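Local coordinates for dihydropteroate synthase (Xanthomonas albilineans, PDB 6Q62), which probably catalyses the condensation of para-aminobenzoate with 6-hydroxymethyl-7,8-dihydropterin diphosphate to give 7,8-dihydropteroate, the precursor of folates, at residues 25-30 / 259-264; 99-104 / 118-123; 248-253 / 270-275; 53-58 / 263-268. All coordinates share one frame; numbering follows the deposited sequence.

Contact 1 of 4, residues 25-30 / 259-264; sequences IVNVTP and LLRVHD. With 6GU (6-chloroguanine), chain E; SO4 (sulfate ion), chain H.
Ile25 wedges its CD1 methyl between the guanidinium of Arg261 and the ring of His263. The methyl sits over the face of the His263 ring, 3.6 Å from the centroid and 11° off the normal, a CH-pi contact. It also lies 3.4 Å from Arg261 NH1, so that the isoleucine covers one face of the guanidinium while 6-chloroguanine covers the opposite face, its C8 3.1 Å from Arg261 NH1. Arg261 reaches this slot because CG is anti to the backbone N (chi1 -176°) and the chain runs extended as far as NE. A sulfate, probably from the crystallisation liquor, meets the edge of the group: Arg261 NH2 donates to its O3 at 2.9 Å and NH1 to its O4. Its O1 takes bonds from Asn27 ND2 and from His263 NE2, the latter at 3.0 Å and in the plane of the ring. Ile25 N donates to Val262 O at 3.0 Å, joining strands 21-27 and 259-262. Asp61 grips Arg261 NE in a salt bridge, and Ser224 bonds His263 ND1. Such polar side chains at the C-terminal ends of parallel strands characterise the active-site mouth of a TIM barrel, here at the seam where first and last strands close the barrel.

Contact 2 of 4, residues 99-104 / 118-123; sequences SVDTFK and MINDVQ. With 6GU (6-chloroguanine), chain E.
Val100 and Ile119 pair in parallel register, with Val100 N donating to Met118 O at 2.9 Å and Val100 O receiving Asn120 N at 2.8 Å, the second bond almost straight at 175°. The strands 98-101 and 118-121, with the helix 105-114 between them, form one beta-alpha-beta unit of the TIM barrel. On the side facing the outer helices, Val100 CG1 and Ile119 CG1 lie side by side, Val100 packing on Ala111 and Ile119 on Val134. The other face carries Met118 and Ser99 and then Asp101 and Asn120, which line the site of 6-chloroguanine, consistent with the pterin site. Here the Asp101 carboxylate and the Asn120 amide run alongside each other, their planes 37° apart. Asn120 CG is anti to the backbone N (chi1 168°), which carries the amide out to the ligand. Asp61 is the second-shell partner, accepting from Asn120 ND2 and bonded to Ser99 OG. Beyond the strands Phe103 CB lies 3.8 Å from Gln123 CB, the two side chains running side by side. Asp121 OD1 closes an Asx turn with Gln123 N. A water ties the strand ends together, donating to Asp101 OD1 and Asn120 O and accepting from Val122 N. The amide of Asn120 reads the ligand with both its atoms: OD1 accepts from ligand N2 at 2.7 Å, and ND2 donates to ligand N3 at 3.0 Å.

Contact 3 of 4, residues 248-253 / 270-275; sequences AHLLAA and DALTVW
Leu250 supplies the main bump of this helix pair, and the base of the Trp275 side chain receives it. The leucine stands with CG anti to the backbone N (chi1 179°), sending CD1 across to Trp275 CB at 3.5 Å and on to Trp275 CG at 3.7 Å. It approaches the indole obliquely, and the same methyl also touches Leu272. One turn further along, Ala253 offers the complementary hollow. Its small CB is met by two larger groups from the other helix, Leu272 CD2 at 3.8 Å and Trp275 CZ3 at 3.9 Å, while the far end of the indole, at Trp275 CH2, rests 3.7 Å from Ala253 O. Leucine thus meets tryptophan at one end, alanine receives leucine and tryptophan at the other, and no hydrogen bond crosses the interface. The short-segment axes come within 9.9 Å at closest, inclined at 41°. Beneath them Leu260 of strand 259-262 touches Ala252 and Leu272, and Pro20 lies against both Ala253 and Trp275. The second subunit also approaches: its Arg235 forms a salt bridge with Asp270, and its Ala247 packs on Ala271. Neighbouring helices packed against the strand that connects them in sequence make the outer layer of a TIM barrel, here at the dimer interface.

Contact 4 of 4, residues 53-58 / 263-268; sequences AEEGAD and HDVAAT. With SO4 (sulfate ion), chain H.
Val265 and Ala266, at the start of helix 265-279, meet the Schellman motif that ends helix 41-54, so that this contact joins two helices of the outer layer of the TIM barrel. The tight part is centred on the Val265 side chain, which packs on backbone and on the Ala57 methyl. Its CG1 is anti to the backbone N (chi1 173°) and presses against the turn, 3.4 Å from Ala57 N and 4.0 Å from Ala57 CB. Gly56, with positive phi (102°), lets the chain turn there; its amide bonds back to Ala53 O, and its carbonyl carbon also touches the valine methyl. Val22 of strand 21-27 packs against Val265 as well, placing this side of the contact against the barrel wall.

The outer part is polar and reaches solvent, and a water lies beside Glu55 OE1. Glu55 extends beyond CG along the first turn of the opposing helix, its CG 3.9 Å from Ala266 CB. The second carboxylate oxygen, OE2, is held by a salt bridge to Arg51 one turn back, which restrains the rotation of the group. The second subunit also comes near, its Arg235 packing on Ala266. Inside the helix start, Asp264 O accepts from both Thr268 N and Thr268 OG1, which reach it from opposite faces of its plane. Negative charge beside the N-H groups of a helix's first turn would probably be favourable, and the bond that crosses the contact uses one of them: Ala266 N donates to Glu55 OE1 at 3.0 Å, meeting the carboxylate from above its plane.

The four contacts trace a route from the ligand pocket to the dimer interface of one barrel. Contacts 1 and 2, with centres about 13 Å apart, lie on the same sheet and both touch 6-chloroguanine; Arg261 NH2 and Asp101 OD2 join them at 3.2 Å in a long, weak ion pair. Contact 4 shares His263 and Asp264 with contact 1, its centre about 10 Å away, so the strand end that holds the sulfate leads straight into helix 265-279. Contact 3 uses that helix further along, and Leu260 CD1 of contact 1 meets its Leu272 CD1 at 3.6 Å. Contacts 2 and 3 stay separate, about 12 Å between nearest atoms, whereas 3 and 4 both reach the second subunit.

Contact 1 of 4, residues 25-30 / 259-264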
loop_
_atom_site.group_PDB
_atom_site.type_symbol
_atom_site.label_atom_id
_atom_site.label_comp_id
_atom_site.label_asym_id
_atom_site.label_seq_id
_atom_site.Cartn_x
_atom_site.Cartn_y
_atom_site.Cartn_z
ATOM N N ILE A 25 -5.910 16.582 0.050
ATOM C CA ILE A 25 -7.055 17.162 -0.642
ATOM C C ILE A 25 -8.032 17.821 0.310
ATOM O O ILE A 25 -8.595 17.148 1.180
ATOM C CB ILE A 25 -7.763 16.088 -1.511
ATOM C CG1 ILE A 25 -6.813 15.539 -2.592
ATOM C CG2 ILE A 25 -9.055 16.650 -2.130
ATOM C CD1 ILE A 25 -7.351 14.296 -3.360
ATOM N N VAL A 26 -8.250 19.137 0.144
ATOM C CA VAL A 26 -9.225 19.876 0.940
ATOM C C VAL A 26 -10.278 20.431 -0.013
ATOM O O VAL A 26 -10.074 21.479 -0.628
ATOM C CB VAL A 26 -8.595 20.982 1.837
ATOM C CG1 VAL A 26 -9.669 21.701 2.673
ATOM C CG2 VAL A 26 -7.503 20.405 2.721
ATOM N N ASN A 27 -11.408 19.711 -0.169
ATOM C CA ASN A 27 -12.478 20.179 -1.037
ATOM C C ASN A 27 -13.435 21.047 -0.233
ATOM O O ASN A 27 -13.891 20.654 0.843
ATOM C CB ASN A 27 -13.206 19.012 -1.685
ATOM C CG ASN A 27 -12.418 18.329 -2.771
ATOM O OD1 ASN A 27 -11.708 18.960 -3.561
ATOM N ND2 ASN A 27 -12.549 17.024 -2.846
ATOM N N VAL A 28 -13.697 22.249 -0.737
ATOM C CA VAL A 28 -14.594 23.172 -0.045
ATOM C C VAL A 28 -15.885 23.183 -0.845
ATOM O O VAL A 28 -16.118 24.082 -1.645
ATOM C CB VAL A 28 -14.020 24.609 0.112
ATOM C CG1 VAL A 28 -14.844 25.419 1.134
ATOM C CG2 VAL A 28 -12.542 24.586 0.487
ATOM N N THR A 29 -16.697 22.150 -0.682
ATOM C CA THR A 29 -17.973 22.079 -1.399
ATOM C C THR A 29 -19.000 21.580 -0.384
ATOM O O THR A 29 -18.668 20.708 0.430
ATOM C CB THR A 29 -17.920 21.129 -2.634
ATOM O OG1 THR A 29 -17.576 19.817 -2.209
ATOM C CG2 THR A 29 -16.941 21.593 -3.733
ATOM N N PRO A 30 -20.237 22.101 -0.382
ATOM C CA PRO A 30 -21.245 21.566 0.568
ATOM C C PRO A 30 -21.417 20.039 0.502
ATOM O O PRO A 30 -21.592 19.406 1.542
ATOM C CB PRO A 30 -22.523 22.304 0.175
ATOM C CG PRO A 30 -22.038 23.581 -0.473
ATOM C CD PRO A 30 -20.809 23.159 -1.237
ATOM N N LEU A 259 5.309 14.263 -5.883
ATOM C CA LEU A 259 4.150 14.783 -5.130
ATOM C C LEU A 259 2.971 13.858 -5.363
ATOM O O LEU A 259 2.753 13.408 -6.502
ATOM C CB LEU A 259 3.788 16.230 -5.595
ATOM C CG LEU A 259 4.045 17.387 -4.621
ATOM C CD1 LEU A 259 3.285 18.620 -5.065
ATOM C CD2 LEU A 259 3.531 17.085 -3.222
ATOM N N LEU A 260 2.210 13.589 -4.308
ATOM C CA LEU A 260 1.070 12.641 -4.363
ATOM C C LEU A 260 -0.150 13.326 -3.810
ATOM O O LEU A 260 -0.118 13.832 -2.678
ATOM C CB LEU A 260 1.360 11.343 -3.563
ATOM C CG LEU A 260 2.629 10.599 -4.039
ATOM C CD1 LEU A 260 3.087 9.621 -3.011
ATOM C CD2 LEU A 260 2.405 9.946 -5.441
ATOM N N ARG A 261 -1.194 13.426 -4.633
ATOM C CA ARG A 261 -2.407 14.181 -4.260
ATOM C C ARG A 261 -3.429 13.195 -3.736
ATOM O O ARG A 261 -4.015 12.431 -4.514
ATOM C CB ARG A 261 -2.925 14.981 -5.469
ATOM C CG ARG A 261 -4.143 15.856 -5.106
ATOM C CD ARG A 261 -4.579 16.750 -6.269
ATOM N NE ARG A 261 -5.738 17.554 -5.862
ATOM C CZ ARG A 261 -7.002 17.137 -5.886
ATOM N NH1 ARG A 261 -7.298 15.919 -6.315
ATOM N NH2 ARG A 261 -7.978 17.932 -5.470
ATOM N N VAL A 262 -3.633 13.206 -2.414
ATOM C CA VAL A 262 -4.439 12.145 -1.784
ATOM C C VAL A 262 -5.499 12.617 -0.811
ATOM O O VAL A 262 -5.344 13.643 -0.161
ATOM C CB VAL A 262 -3.501 11.110 -1.071
ATOM C CG1 VAL A 262 -2.299 10.732 -1.943
ATOM C CG2 VAL A 262 -3.011 11.634 0.275
ATOM N N HIS A 263 -6.536 11.768 -0.610
ATOM C CA HIS A 263 -7.532 12.003 0.439
ATOM C C HIS A 263 -7.021 11.331 1.737
ATOM O O HIS A 263 -7.193 11.878 2.823
ATOM C CB HIS A 263 -8.871 11.313 0.080
ATOM C CG HIS A 263 -9.545 11.868 -1.128
ATOM N ND1 HIS A 263 -9.377 11.298 -2.363
ATOM C CD2 HIS A 263 -10.402 12.913 -1.240
ATOM C CE1 HIS A 263 -10.094 12.031 -3.208
ATOM N NE2 HIS A 263 -10.741 13.003 -2.574
ATOM N N ASP A 264 -6.409 10.140 1.612
ATOM C CA ASP A 264 -6.020 9.296 2.745
ATOM C C ASP A 264 -4.587 9.545 3.154
ATOM O O ASP A 264 -3.655 8.792 2.815
ATOM C CB ASP A 264 -6.282 7.840 2.388
ATOM C CG ASP A 264 -7.748 7.695 1.990
ATOM O OD1 ASP A 264 -8.609 7.743 2.887
ATOM O OD2 ASP A 264 -8.030 7.615 0.778
HETATM CL CL6 6GU E . -5.137 14.092 -10.489
HETATM N N1 6GU E . -4.161 16.356 -10.209
HETATM C C2 6GU E . -4.315 17.714 -9.935
HETATM N N2 6GU E . -3.218 18.429 -10.138
HETATM N N3 6GU E . -5.480 18.328 -9.517
HETATM C C4 6GU E . -6.556 17.472 -9.411
HETATM C C5 6GU E . -6.481 16.083 -9.697
HETATM C C6 6GU E . -5.255 15.638 -10.080
HETATM N N7 6GU E . -7.737 15.510 -9.511
HETATM C C8 6GU E . -8.536 16.580 -9.120
HETATM N N9 6GU E . -7.864 17.760 -9.045
HETATM S S SO4 H . -11.129 15.291 -5.883
HETATM O O1 SO4 H . -11.832 14.743 -4.706
HETATM O O2 SO4 H . -12.034 15.355 -7.039
HETATM O O3 SO4 H . -10.641 16.687 -5.599
HETATM O O4 SO4 H . -10.008 14.442 -6.250
HETATM O O HOH W 1 -8.785 20.369 -3.783
#

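Contact 2 of 4, residues 99-104 / 118-123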
loop_
_atom_site.group_PDB
_atom_site.type_symbol
_atom_site.label_atom_id
_atom_site.label_comp_id
_atom_site.label_asym_id
_atom_site.label_seq_id
_atom_site.Cartn_x
_atom_site.Cartn_y
_atom_site.Cartn_z
ATOM N N SER A 99 -1.783 25.066 -1.485
ATOM C CA SER A 99 -2.041 25.166 -2.909
ATOM C C SER A 99 -3.519 25.500 -3.114
ATOM O O SER A 99 -4.376 25.098 -2.319
ATOM C CB SER A 99 -1.744 23.826 -3.565
ATOM O OG SER A 99 -2.199 23.783 -4.908
ATOM N N VAL A 100 -3.808 26.289 -4.153
ATOM C CA VAL A 100 -5.179 26.573 -4.534
ATOM C C VAL A 100 -5.444 25.829 -5.844
ATOM O O VAL A 100 -4.694 25.995 -6.836
ATOM C CB VAL A 100 -5.513 28.093 -4.607
ATOM C CG1 VAL A 100 -4.606 28.849 -5.601
ATOM C CG2 VAL A 100 -7.001 28.318 -4.913
ATOM N N ASP A 101 -6.463 24.998 -5.845
ATOM C CA ASP A 101 -6.833 24.204 -7.015
ATOM C C ASP A 101 -7.906 24.985 -7.791
ATOM O O ASP A 101 -9.101 24.963 -7.441
ATOM C CB ASP A 101 -7.353 22.851 -6.518
ATOM C CG ASP A 101 -7.836 21.859 -7.531
ATOM O OD1 ASP A 101 -7.938 22.215 -8.707
ATOM O OD2 ASP A 101 -8.121 20.713 -7.137
ATOM N N THR A 102 -7.456 25.745 -8.794
ATOM C CA THR A 102 -8.355 26.577 -9.603
ATOM C C THR A 102 -7.760 26.755 -10.994
ATOM O O THR A 102 -6.537 26.668 -11.139
ATOM C CB THR A 102 -8.556 27.939 -8.933
ATOM O OG1 THR A 102 -9.550 28.688 -9.666
ATOM C CG2 THR A 102 -7.251 28.772 -8.824
ATOM N N PHE A 103 -8.607 27.033 -11.993
ATOM C CA PHE A 103 -8.122 27.366 -13.329
ATOM C C PHE A 103 -8.405 28.845 -13.627
ATOM O O PHE A 103 -8.082 29.312 -14.721
ATOM C CB PHE A 103 -8.748 26.477 -14.428
ATOM C CG PHE A 103 -10.248 26.420 -14.472
ATOM C CD1 PHE A 103 -10.982 27.398 -15.142
ATOM C CD2 PHE A 103 -10.930 25.361 -13.894
ATOM C CE1 PHE A 103 -12.385 27.348 -15.170
ATOM C CE2 PHE A 103 -12.332 25.298 -13.948
ATOM C CZ PHE A 103 -13.044 26.292 -14.585
ATOM N N LYS A 104 -9.011 29.578 -12.668
ATOM C CA LYS A 104 -9.412 30.973 -12.902
ATOM C C LYS A 104 -8.395 31.963 -12.403
ATOM O O LYS A 104 -8.101 31.962 -11.203
ATOM C CB LYS A 104 -10.790 31.233 -12.273
ATOM C CG LYS A 104 -11.886 30.337 -12.838
ATOM C CD LYS A 104 -13.244 30.724 -12.234
ATOM C CE LYS A 104 -14.386 29.843 -12.686
ATOM N NZ LYS A 104 -14.471 28.638 -11.833
ATOM N N MET A 118 0.937 28.223 -3.867
ATOM C CA MET A 118 1.088 27.378 -5.055
ATOM C C MET A 118 -0.257 27.369 -5.737
ATOM O O MET A 118 -1.291 27.506 -5.067
ATOM C CB MET A 118 1.513 25.926 -4.649
ATOM C CG MET A 118 1.454 24.910 -5.794
ATOM S SD MET A 118 1.824 23.201 -5.253
ATOM C CE MET A 118 3.508 23.397 -4.758
ATOM N N ILE A 119 -0.247 27.178 -7.043
ATOM C CA ILE A 119 -1.461 27.095 -7.860
ATOM C C ILE A 119 -1.462 25.735 -8.502
ATOM O O ILE A 119 -0.461 25.320 -9.084
ATOM C CB ILE A 119 -1.524 28.246 -8.913
ATOM C CG1 ILE A 119 -1.690 29.600 -8.179
ATOM C CG2 ILE A 119 -2.683 28.038 -9.926
ATOM C CD1 ILE A 119 -1.228 30.819 -8.955
ATOM N N ASN A 120 -2.593 25.027 -8.387
ATOM C CA ASN A 120 -2.739 23.707 -9.000
ATOM C C ASN A 120 -3.797 23.900 -10.070
ATOM O O ASN A 120 -4.971 24.054 -9.752
ATOM C CB ASN A 120 -3.127 22.655 -7.950
ATOM C CG ASN A 120 -3.569 21.377 -8.601
ATOM O OD1 ASN A 120 -3.163 21.084 -9.719
ATOM N ND2 ASN A 120 -4.417 20.606 -7.928
ATOM N N ASP A 121 -3.372 23.930 -11.325
ATOM C CA ASP A 121 -4.290 24.230 -12.419
ATOM C C ASP A 121 -4.592 23.063 -13.351
ATOM O O ASP A 121 -3.770 22.720 -14.195
ATOM C CB ASP A 121 -3.764 25.432 -13.212
ATOM C CG ASP A 121 -4.719 25.950 -14.280
ATOM O OD1 ASP A 121 -5.830 25.394 -14.412
ATOM O OD2 ASP A 121 -4.355 26.895 -14.975
ATOM N N VAL A 122 -5.815 22.540 -13.265
ATOM C CA VAL A 122 -6.290 21.445 -14.105
ATOM C C VAL A 122 -6.282 21.816 -15.595
ATOM O O VAL A 122 -6.256 20.908 -16.437
ATOM C CB VAL A 122 -7.670 20.866 -13.661
ATOM C CG1 VAL A 122 -7.596 20.227 -12.279
ATOM C CG2 VAL A 122 -8.786 21.918 -13.729
ATOM N N GLN A 123 -6.305 23.125 -15.917
ATOM C CA GLN A 123 -6.279 23.611 -17.300
ATOM C C GLN A 123 -4.877 23.982 -17.802
ATOM O O GLN A 123 -4.740 24.439 -18.942
ATOM C CB GLN A 123 -7.251 24.787 -17.457
ATOM C CG GLN A 123 -8.690 24.311 -17.578
ATOM C CD GLN A 123 -8.972 23.786 -18.974
ATOM O OE1 GLN A 123 -9.218 22.593 -19.178
ATOM N NE2 GLN A 123 -8.911 24.661 -19.973
HETATM CL CL6 6GU E . -5.137 14.092 -10.489
HETATM N N1 6GU E . -4.161 16.356 -10.209
HETATM C C2 6GU E . -4.315 17.714 -9.935
HETATM N N2 6GU E . -3.218 18.429 -10.138
HETATM N N3 6GU E . -5.480 18.328 -9.517
HETATM C C4 6GU E . -6.556 17.472 -9.411
HETATM C C5 6GU E . -6.481 16.083 -9.697
HETATM C C6 6GU E . -5.255 15.638 -10.080
HETATM N N7 6GU E . -7.737 15.510 -9.511
HETATM C C8 6GU E . -8.536 16.580 -9.120
HETATM N N9 6GU E . -7.864 17.760 -9.045
HETATM O O HOH W 2 -7.576 23.617 -11.035
HETATM O O HOH W 3 -6.152 28.143 -16.508
#

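Contact 3 of 4, residues 248-253 / 270-275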
loop_
_atom_site.group_PDB
_atom_site.type_symbol
_atom_site.label_atom_id
_atom_site.label_comp_id
_atom_site.label_asym_id
_atom_site.label_seq_id
_atom_site.Cartn_x
_atom_site.Cartn_y
_atom_site.Cartn_z
ATOM N N ALA A 248 -1.527 2.492 -5.455
ATOM C CA ALA A 248 -1.284 3.302 -6.672
ATOM C C ALA A 248 -0.299 4.456 -6.408
ATOM O O ALA A 248 0.639 4.665 -7.187
ATOM C CB ALA A 248 -2.607 3.836 -7.217
ATOM N N HIS A 249 -0.458 5.139 -5.275
ATOM C CA HIS A 249 0.442 6.236 -4.923
ATOM C C HIS A 249 1.843 5.765 -4.604
ATOM O O HIS A 249 2.814 6.413 -5.017
ATOM C CB HIS A 249 -0.163 7.108 -3.834
ATOM C CG HIS A 249 -1.321 7.897 -4.386
ATOM N ND1 HIS A 249 -2.589 7.773 -3.873
ATOM C CD2 HIS A 249 -1.359 8.736 -5.454
ATOM C CE1 HIS A 249 -3.360 8.563 -4.613
ATOM N NE2 HIS A 249 -2.660 9.144 -5.594
ATOM N N LEU A 250 1.975 4.610 -3.920
ATOM C CA LEU A 250 3.315 4.041 -3.704
ATOM C C LEU A 250 3.961 3.675 -5.021
ATOM O O LEU A 250 5.132 3.988 -5.228
ATOM C CB LEU A 250 3.194 2.806 -2.783
ATOM C CG LEU A 250 4.502 2.071 -2.484
ATOM C CD1 LEU A 250 5.561 3.036 -1.908
ATOM C CD2 LEU A 250 4.250 0.937 -1.519
ATOM N N LEU A 251 3.202 3.056 -5.956
ATOM C CA LEU A 251 3.739 2.717 -7.273
ATOM C C LEU A 251 4.170 3.973 -8.030
ATOM O O LEU A 251 5.230 3.971 -8.656
ATOM C CB LEU A 251 2.700 1.916 -8.116
ATOM C CG LEU A 251 2.341 0.537 -7.572
ATOM C CD1 LEU A 251 1.195 -0.058 -8.386
ATOM C CD2 LEU A 251 3.575 -0.402 -7.567
ATOM N N ALA A 252 3.392 5.070 -7.914
ATOM C CA ALA A 252 3.744 6.325 -8.586
ATOM C C ALA A 252 5.051 6.883 -8.029
ATOM O O ALA A 252 5.940 7.307 -8.796
ATOM C CB ALA A 252 2.614 7.347 -8.404
ATOM N N ALA A 253 5.186 6.870 -6.701
ATOM C CA ALA A 253 6.398 7.336 -6.022
ATOM C C ALA A 253 7.615 6.485 -6.452
ATOM O O ALA A 253 8.680 7.037 -6.768
ATOM C CB ALA A 253 6.198 7.254 -4.522
ATOM N N ASP A 270 2.168 6.513 5.924
ATOM C CA ASP A 270 2.668 5.219 6.461
ATOM C C ASP A 270 3.284 4.350 5.381
ATOM O O ASP A 270 4.394 3.814 5.558
ATOM C CB ASP A 270 1.517 4.488 7.164
ATOM C CG ASP A 270 1.179 5.066 8.522
ATOM O OD1 ASP A 270 1.670 6.176 8.843
ATOM O OD2 ASP A 270 0.407 4.439 9.252
ATOM N N ALA A 271 2.607 4.239 4.223
ATOM C CA ALA A 271 3.134 3.431 3.124
ATOM C C ALA A 271 4.453 3.967 2.620
ATOM O O ALA A 271 5.364 3.189 2.372
ATOM C CB ALA A 271 2.140 3.377 1.967
ATOM N N LEU A 272 4.542 5.303 2.428
ATOM C CA LEU A 272 5.774 5.906 1.932
ATOM C C LEU A 272 6.885 5.778 2.958
ATOM O O LEU A 272 8.048 5.684 2.568
ATOM C CB LEU A 272 5.553 7.381 1.594
ATOM C CG LEU A 272 4.607 7.643 0.439
ATOM C CD1 LEU A 272 4.290 9.147 0.393
ATOM C CD2 LEU A 272 5.227 7.202 -0.885
ATOM N N THR A 273 6.539 5.818 4.248
ATOM C CA THR A 273 7.540 5.710 5.323
ATOM C C THR A 273 8.197 4.319 5.298
ATOM O O THR A 273 9.432 4.227 5.371
ATOM C CB THR A 273 6.908 6.049 6.684
ATOM O OG1 THR A 273 6.442 7.402 6.624
ATOM C CG2 THR A 273 7.891 5.906 7.848
ATOM N N VAL A 274 7.380 3.240 5.128
ATOM C CA VAL A 274 7.908 1.876 5.064
ATOM C C VAL A 274 8.822 1.769 3.855
ATOM O O VAL A 274 9.942 1.265 3.958
ATOM C CB VAL A 274 6.772 0.811 5.037
ATOM C CG1 VAL A 274 7.363 -0.595 4.839
ATOM C CG2 VAL A 274 5.949 0.872 6.327
ATOM N N TRP A 275 8.348 2.270 2.690
ATOM C CA TRP A 275 9.131 2.232 1.471
ATOM C C TRP A 275 10.448 3.001 1.617
ATOM O O TRP A 275 11.479 2.472 1.217
ATOM C CB TRP A 275 8.312 2.728 0.279
ATOM C CG TRP A 275 9.131 2.912 -0.971
ATOM C CD1 TRP A 275 9.804 1.954 -1.675
ATOM C CD2 TRP A 275 9.334 4.142 -1.670
ATOM N NE1 TRP A 275 10.438 2.523 -2.763
ATOM C CE2 TRP A 275 10.146 3.864 -2.794
ATOM C CE3 TRP A 275 8.904 5.447 -1.457
ATOM C CZ2 TRP A 275 10.545 4.858 -3.695
ATOM C CZ3 TRP A 275 9.295 6.431 -2.353
ATOM C CH2 TRP A 275 10.106 6.131 -3.457
#

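Contact 4 of 4, residues 53-58 / 263-268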
loop_
_atom_site.group_PDB
_atom_site.type_symbol
_atom_site.label_atom_id
_atom_site.label_comp_id
_atom_site.label_asym_id
_atom_site.label_seq_id
_atom_site.Cartn_x
_atom_site.Cartn_y
_atom_site.Cartn_z
ATOM N N ALA A 53 -3.153 17.970 8.109
ATOM C CA ALA A 53 -1.861 18.444 8.602
ATOM C C ALA A 53 -1.424 17.532 9.769
ATOM O O ALA A 53 -0.294 17.067 9.759
ATOM C CB ALA A 53 -1.951 19.878 9.089
ATOM N N GLU A 54 -2.323 17.235 10.721
ATOM C CA GLU A 54 -1.995 16.336 11.849
ATOM C C GLU A 54 -1.568 14.947 11.365
ATOM O O GLU A 54 -0.715 14.321 11.996
ATOM C CB GLU A 54 -3.204 16.166 12.784
ATOM C CG GLU A 54 -3.584 17.376 13.606
ATOM C CD GLU A 54 -4.955 17.244 14.255
ATOM O OE1 GLU A 54 -5.518 16.122 14.257
ATOM O OE2 GLU A 54 -5.474 18.267 14.753
ATOM N N GLU A 55 -2.166 14.459 10.240
ATOM C CA GLU A 55 -1.866 13.167 9.640
ATOM C C GLU A 55 -0.542 13.154 8.882
ATOM O O GLU A 55 -0.138 12.112 8.396
ATOM C CB GLU A 55 -3.008 12.714 8.719
ATOM C CG GLU A 55 -4.269 12.371 9.474
ATOM C CD GLU A 55 -5.362 11.753 8.637
ATOM O OE1 GLU A 55 -5.122 11.465 7.445
ATOM O OE2 GLU A 55 -6.467 11.549 9.188
ATOM N N GLY A 56 0.112 14.311 8.757
ATOM C CA GLY A 56 1.426 14.362 8.140
ATOM C C GLY A 56 1.492 14.852 6.711
ATOM O O GLY A 56 2.512 14.651 6.051
ATOM N N ALA A 57 0.433 15.523 6.209
ATOM C CA ALA A 57 0.469 16.110 4.861
ATOM C C ALA A 57 1.649 17.090 4.795
ATOM O O ALA A 57 1.964 17.704 5.810
ATOM C CB ALA A 57 -0.817 16.886 4.609
ATOM N N ASP A 58 2.303 17.177 3.644
ATOM C CA ASP A 58 3.405 18.105 3.397
ATOM C C ASP A 58 2.872 19.402 2.841
ATOM O O ASP A 58 3.554 20.418 2.884
ATOM C CB ASP A 58 4.428 17.506 2.437
ATOM C CG ASP A 58 5.075 16.273 3.054
ATOM O OD1 ASP A 58 5.822 16.431 4.032
ATOM O OD2 ASP A 58 4.793 15.150 2.579
ATOM N N HIS A 263 -6.536 11.768 -0.610
ATOM C CA HIS A 263 -7.532 12.003 0.439
ATOM C C HIS A 263 -7.021 11.331 1.737
ATOM O O HIS A 263 -7.193 11.878 2.823
ATOM C CB HIS A 263 -8.871 11.313 0.080
ATOM C CG HIS A 263 -9.545 11.868 -1.128
ATOM N ND1 HIS A 263 -9.377 11.298 -2.363
ATOM C CD2 HIS A 263 -10.402 12.913 -1.240
ATOM C CE1 HIS A 263 -10.094 12.031 -3.208
ATOM N NE2 HIS A 263 -10.741 13.003 -2.574
ATOM N N ASP A 264 -6.409 10.140 1.612
ATOM C CA ASP A 264 -6.020 9.296 2.745
ATOM C C ASP A 264 -4.587 9.545 3.154
ATOM O O ASP A 264 -3.655 8.792 2.815
ATOM C CB ASP A 264 -6.282 7.840 2.388
ATOM C CG ASP A 264 -7.748 7.695 1.990
ATOM O OD1 ASP A 264 -8.609 7.743 2.887
ATOM O OD2 ASP A 264 -8.030 7.615 0.778
ATOM N N VAL A 265 -4.417 10.696 3.805
ATOM C CA VAL A 265 -3.078 11.184 4.144
ATOM C C VAL A 265 -2.327 10.237 5.075
ATOM O O VAL A 265 -1.217 9.830 4.711
ATOM C CB VAL A 265 -3.113 12.623 4.666
ATOM C CG1 VAL A 265 -1.732 13.057 5.177
ATOM C CG2 VAL A 265 -3.596 13.576 3.563
ATOM N N ALA A 266 -2.861 9.922 6.256
ATOM C CA ALA A 266 -2.131 9.066 7.216
ATOM C C ALA A 266 -1.717 7.737 6.604
ATOM O O ALA A 266 -0.569 7.318 6.771
ATOM C CB ALA A 266 -2.992 8.821 8.464
ATOM N N ALA A 267 -2.630 7.092 5.844
ATOM C CA ALA A 267 -2.303 5.810 5.221
ATOM C C ALA A 267 -1.208 5.927 4.185
ATOM O O ALA A 267 -0.303 5.077 4.148
ATOM C CB ALA A 267 -3.554 5.188 4.606
ATOM N N THR A 268 -1.249 6.998 3.352
ATOM C CA THR A 268 -0.232 7.205 2.337
ATOM C C THR A 268 1.126 7.509 2.993
ATOM O O THR A 268 2.146 6.966 2.573
ATOM C CB THR A 268 -0.680 8.323 1.346
ATOM O OG1 THR A 268 -1.969 7.987 0.777
ATOM C CG2 THR A 268 0.336 8.529 0.217
HETATM S S SO4 H . -11.129 15.291 -5.883
HETATM O O1 SO4 H . -11.832 14.743 -4.706
HETATM O O2 SO4 H . -12.034 15.355 -7.039
HETATM O O3 SO4 H . -10.641 16.687 -5.599
HETATM O O4 SO4 H . -10.008 14.442 -6.250
HETATM O O HOH W 4 -6.861 10.380 6.012
#